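Local atomic coordinates of phosphomethylpyrimidine kinase (Pyrococcus furiosus, PDB entry 2PB9), a protein that probably phosphorylates hydroxymethylpyrimidine and its phosphate and, through the ThiN-type C-terminal domain modelled here, joins pyrimidine and thiazole precursors into thiamine phosphate. Residues S120-R125 against I139-E144. Sequence-based numbering, arbitrary orientation.
Sequences SFYDRR and IPWGIE
Ile139 and Pro140 turn their side chains away from 120-125 and onto helix 77-86; within 139-144 the first side chain to reach 120-125 is that of Trp141. Its CG stands anti to the backbone N (chi1 173°), which sends the indole out past Tyr122 toward the chain that follows it. The six-membered ring meets the carbonyl O of Asp123 edge on, with CH2 3.3 Å from that oxygen, which lies near the indole plane. Toward Tyr122 the approach is oblique, an apolar contact of 4.1 Å between Trp141 CZ3 and Tyr122 CD1. CZ3 also comes obliquely within 4.2 Å of Arg124 CA. Asp123 leaves the backbone away from the helix, and its carboxylate forms a salt bridge with Arg125 of a second subunit.

Gly142 is where the backbones come closest, its CA 5.4 Å from that of Tyr122. The glycine CA sits over one face of the tyrosine ring, a CH-pi contact 3.4 Å from the centroid and 21° off the normal; a beta carbon would run into CE2. At the rim of the ring, Tyr122 CD2 lies 3.2 Å from Gly142 O. Here, within the ThiN domain, helix 138-149 packs beside 118-121, an outermost strand of the mixed sheet within this chain, which runs parallel to 154-159. Tyr122 is still joined to Tyr158 of that neighbour by backbone hydrogen bonding, and its ring meets His159 nearly parallel. With CG between the backbone N and carbonyl carbon (chi1 67°), the ring is directed at the helix. An alanine here would remove that ring and would probably leave Gly142 CA without the face it lies against and Trp141 CZ3 without its apolar partner.

Ile143 takes a smaller share: its backbone N approaches Tyr122 CD2 obliquely, at 3.9 Å.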
ATOM      1  N   SER A 120     -20.761  -2.495  -9.379  1.00 29.55           N
ATOM      2  CA  SER A 120     -19.478  -2.862  -9.949  1.00 26.49           C
ATOM      3  C   SER A 120     -18.409  -2.159  -9.128  1.00 26.37           C
ATOM      4  O   SER A 120     -18.712  -1.520  -8.116  1.00 26.99           O
ATOM      5  CB  SER A 120     -19.402  -2.444 -11.411  1.00 27.04           C
ATOM      6  OG  SER A 120     -18.322  -3.092 -12.066  1.00 28.19           O
ATOM      7  N   PHE A 121     -17.157  -2.266  -9.547  1.00 26.23           N
ATOM      8  CA  PHE A 121     -16.085  -1.637  -8.791  1.00 26.92           C
ATOM      9  C   PHE A 121     -14.865  -1.514  -9.664  1.00 28.06           C
ATOM     10  O   PHE A 121     -14.855  -1.959 -10.810  1.00 28.85           O
ATOM     11  CB  PHE A 121     -15.724  -2.499  -7.570  1.00 26.87           C
ATOM     12  CG  PHE A 121     -15.127  -3.839  -7.931  1.00 27.33           C
ATOM     13  CD1 PHE A 121     -13.778  -3.953  -8.281  1.00 28.72           C
ATOM     14  CD2 PHE A 121     -15.928  -4.984  -7.986  1.00 27.74           C
ATOM     15  CE1 PHE A 121     -13.230  -5.184  -8.685  1.00 29.57           C
ATOM     16  CE2 PHE A 121     -15.392  -6.225  -8.391  1.00 28.28           C
ATOM     17  CZ  PHE A 121     -14.040  -6.322  -8.742  1.00 28.20           C
ATOM     18  N   TYR A 122     -13.833  -0.902  -9.101  1.00 30.01           N
ATOM     19  CA  TYR A 122     -12.562  -0.756  -9.784  1.00 31.04           C
ATOM     20  C   TYR A 122     -11.479  -0.772  -8.723  1.00 31.15           C
ATOM     21  O   TYR A 122     -11.707  -0.356  -7.590  1.00 32.01           O
ATOM     22  CB  TYR A 122     -12.526   0.535 -10.611  1.00 30.90           C
ATOM     23  CG  TYR A 122     -12.537   1.832  -9.835  1.00 31.20           C
ATOM     24  CD1 TYR A 122     -11.433   2.226  -9.087  1.00 29.82           C
ATOM     25  CD2 TYR A 122     -13.614   2.715  -9.935  1.00 30.17           C
ATOM     26  CE1 TYR A 122     -11.392   3.472  -8.470  1.00 31.17           C
ATOM     27  CE2 TYR A 122     -13.578   3.969  -9.320  1.00 30.78           C
ATOM     28  CZ  TYR A 122     -12.461   4.340  -8.594  1.00 29.89           C
ATOM     29  OH  TYR A 122     -12.376   5.591  -8.034  1.00 29.46           O
ATOM     30  N   ASP A 123     -10.312  -1.289  -9.088  1.00 32.34           N
ATOM     31  CA  ASP A 123      -9.194  -1.376  -8.167  1.00 33.47           C
ATOM     32  C   ASP A 123      -8.024  -0.628  -8.771  1.00 34.63           C
ATOM     33  O   ASP A 123      -7.553  -0.970  -9.851  1.00 35.80           O
ATOM     34  CB  ASP A 123      -8.834  -2.847  -7.924  1.00 33.88           C
ATOM     35  CG  ASP A 123      -7.665  -3.017  -6.969  1.00 34.40           C
ATOM     36  OD1 ASP A 123      -7.373  -2.089  -6.186  1.00 34.18           O
ATOM     37  OD2 ASP A 123      -7.042  -4.093  -6.993  1.00 37.28           O
ATOM     38  N   ARG A 124      -7.568   0.400  -8.068  1.00 35.59           N
ATOM     39  CA  ARG A 124      -6.462   1.222  -8.526  1.00 37.13           C
ATOM     40  C   ARG A 124      -5.167   0.428  -8.675  1.00 36.82           C
ATOM     41  O   ARG A 124      -4.234   0.870  -9.357  1.00 36.35           O
ATOM     42  CB  ARG A 124      -6.261   2.395  -7.560  1.00 39.82           C
ATOM     43  CG  ARG A 124      -7.366   3.429  -7.634  1.00 44.33           C
ATOM     44  CD  ARG A 124      -7.362   4.396  -6.454  1.00 50.82           C
ATOM     45  NE  ARG A 124      -8.351   5.455  -6.658  1.00 57.30           N
ATOM     46  CZ  ARG A 124      -8.783   6.298  -5.721  1.00 59.60           C
ATOM     47  NH1 ARG A 124      -8.318   6.228  -4.474  1.00 60.09           N
ATOM     48  NH2 ARG A 124      -9.693   7.213  -6.042  1.00 59.80           N
ATOM     49  N   ARG A 125      -5.103  -0.738  -8.039  1.00 35.27           N
ATOM     50  CA  ARG A 125      -3.907  -1.559  -8.141  1.00 36.17           C
ATOM     51  C   ARG A 125      -3.792  -2.141  -9.543  1.00 36.20           C
ATOM     52  O   ARG A 125      -2.708  -2.517  -9.986  1.00 34.70           O
ATOM     53  CB  ARG A 125      -3.925  -2.681  -7.100  1.00 34.96           C
ATOM     54  CG  ARG A 125      -3.318  -2.282  -5.770  1.00 36.19           C
ATOM     55  CD  ARG A 125      -3.315  -3.449  -4.801  1.00 37.22           C
ATOM     56  NE  ARG A 125      -4.654  -4.009  -4.683  1.00 39.97           N
ATOM     57  CZ  ARG A 125      -5.011  -4.963  -3.829  1.00 41.23           C
ATOM     58  NH1 ARG A 125      -4.125  -5.495  -2.991  1.00 42.22           N
ATOM     59  NH2 ARG A 125      -6.271  -5.382  -3.809  1.00 41.56           N
ATOM     60  N   ILE A 139      -9.971   9.068 -11.847  1.00 32.63           N
ATOM     61  CA  ILE A 139     -11.386   8.939 -11.537  1.00 32.16           C
ATOM     62  C   ILE A 139     -12.127   8.427 -12.768  1.00 31.25           C
ATOM     63  O   ILE A 139     -12.888   7.458 -12.687  1.00 29.26           O
ATOM     64  CB  ILE A 139     -11.987  10.266 -11.056  1.00 32.18           C
ATOM     65  CG1 ILE A 139     -11.231  10.726  -9.800  1.00 35.12           C
ATOM     66  CG2 ILE A 139     -13.468  10.085 -10.745  1.00 30.17           C
ATOM     67  CD1 ILE A 139     -11.698  12.043  -9.211  1.00 35.64           C
ATOM     68  N   PRO A 140     -11.911   9.064 -13.929  1.00 30.54           N
ATOM     69  CA  PRO A 140     -12.609   8.576 -15.122  1.00 29.81           C
ATOM     70  C   PRO A 140     -12.208   7.137 -15.447  1.00 29.27           C
ATOM     71  O   PRO A 140     -13.054   6.326 -15.822  1.00 30.93           O
ATOM     72  CB  PRO A 140     -12.209   9.583 -16.200  1.00 29.10           C
ATOM     73  CG  PRO A 140     -10.927  10.176 -15.682  1.00 31.30           C
ATOM     74  CD  PRO A 140     -11.174  10.304 -14.214  1.00 29.92           C
ATOM     75  N   TRP A 141     -10.926   6.814 -15.290  1.00 28.11           N
ATOM     76  CA  TRP A 141     -10.457   5.456 -15.540  1.00 26.47           C
ATOM     77  C   TRP A 141     -11.259   4.466 -14.693  1.00 28.03           C
ATOM     78  O   TRP A 141     -11.734   3.434 -15.184  1.00 30.18           O
ATOM     79  CB  TRP A 141      -8.987   5.302 -15.169  1.00 23.66           C
ATOM     80  CG  TRP A 141      -8.538   3.873 -15.268  1.00 24.83           C
ATOM     81  CD1 TRP A 141      -8.119   3.225 -16.395  1.00 24.18           C
ATOM     82  CD2 TRP A 141      -8.518   2.894 -14.213  1.00 23.68           C
ATOM     83  NE1 TRP A 141      -7.843   1.910 -16.109  1.00 23.80           N
ATOM     84  CE2 TRP A 141      -8.078   1.680 -14.780  1.00 23.19           C
ATOM     85  CE3 TRP A 141      -8.833   2.929 -12.846  1.00 24.69           C
ATOM     86  CZ2 TRP A 141      -7.940   0.503 -14.027  1.00 24.49           C
ATOM     87  CZ3 TRP A 141      -8.698   1.754 -12.095  1.00 26.16           C
ATOM     88  CH2 TRP A 141      -8.254   0.558 -12.693  1.00 25.11           C
ATOM     89  N   GLY A 142     -11.391   4.782 -13.411  1.00 26.45           N
ATOM     90  CA  GLY A 142     -12.127   3.916 -12.517  1.00 26.83           C
ATOM     91  C   GLY A 142     -13.555   3.682 -12.968  1.00 28.13           C
ATOM     92  O   GLY A 142     -13.988   2.532 -13.081  1.00 29.60           O
ATOM     93  N   ILE A 143     -14.281   4.768 -13.237  1.00 28.02           N
ATOM     94  CA  ILE A 143     -15.676   4.689 -13.665  1.00 27.41           C
ATOM     95  C   ILE A 143     -15.861   3.790 -14.887  1.00 28.04           C
ATOM     96  O   ILE A 143     -16.770   2.968 -14.928  1.00 26.65           O
ATOM     97  CB  ILE A 143     -16.254   6.105 -13.970  1.00 26.25           C
ATOM     98  CG1 ILE A 143     -16.130   7.003 -12.733  1.00 24.43           C
ATOM     99  CG2 ILE A 143     -17.728   6.003 -14.381  1.00 25.60           C
ATOM    100  CD1 ILE A 143     -16.823   6.482 -11.491  1.00 21.97           C
ATOM    101  N   GLU A 144     -14.991   3.944 -15.877  1.00 29.50           N
ATOM    102  CA  GLU A 144     -15.071   3.134 -17.088  1.00 31.52           C
ATOM    103  C   GLU A 144     -14.760   1.677 -16.787  1.00 30.70           C
ATOM    104  O   GLU A 144     -15.464   0.772 -17.224  1.00 30.33           O
ATOM    105  CB  GLU A 144     -14.080   3.644 -18.123  1.00 33.04           C
ATOM    106  CG  GLU A 144     -14.311   5.065 -18.554  1.00 36.47           C
ATOM    107  CD  GLU A 144     -13.179   5.576 -19.406  1.00 39.56           C
ATOM    108  OE1 GLU A 144     -12.831   4.883 -20.392  1.00 41.29           O
ATOM    109  OE2 GLU A 144     -12.638   6.662 -19.091  1.00 38.89           O
TER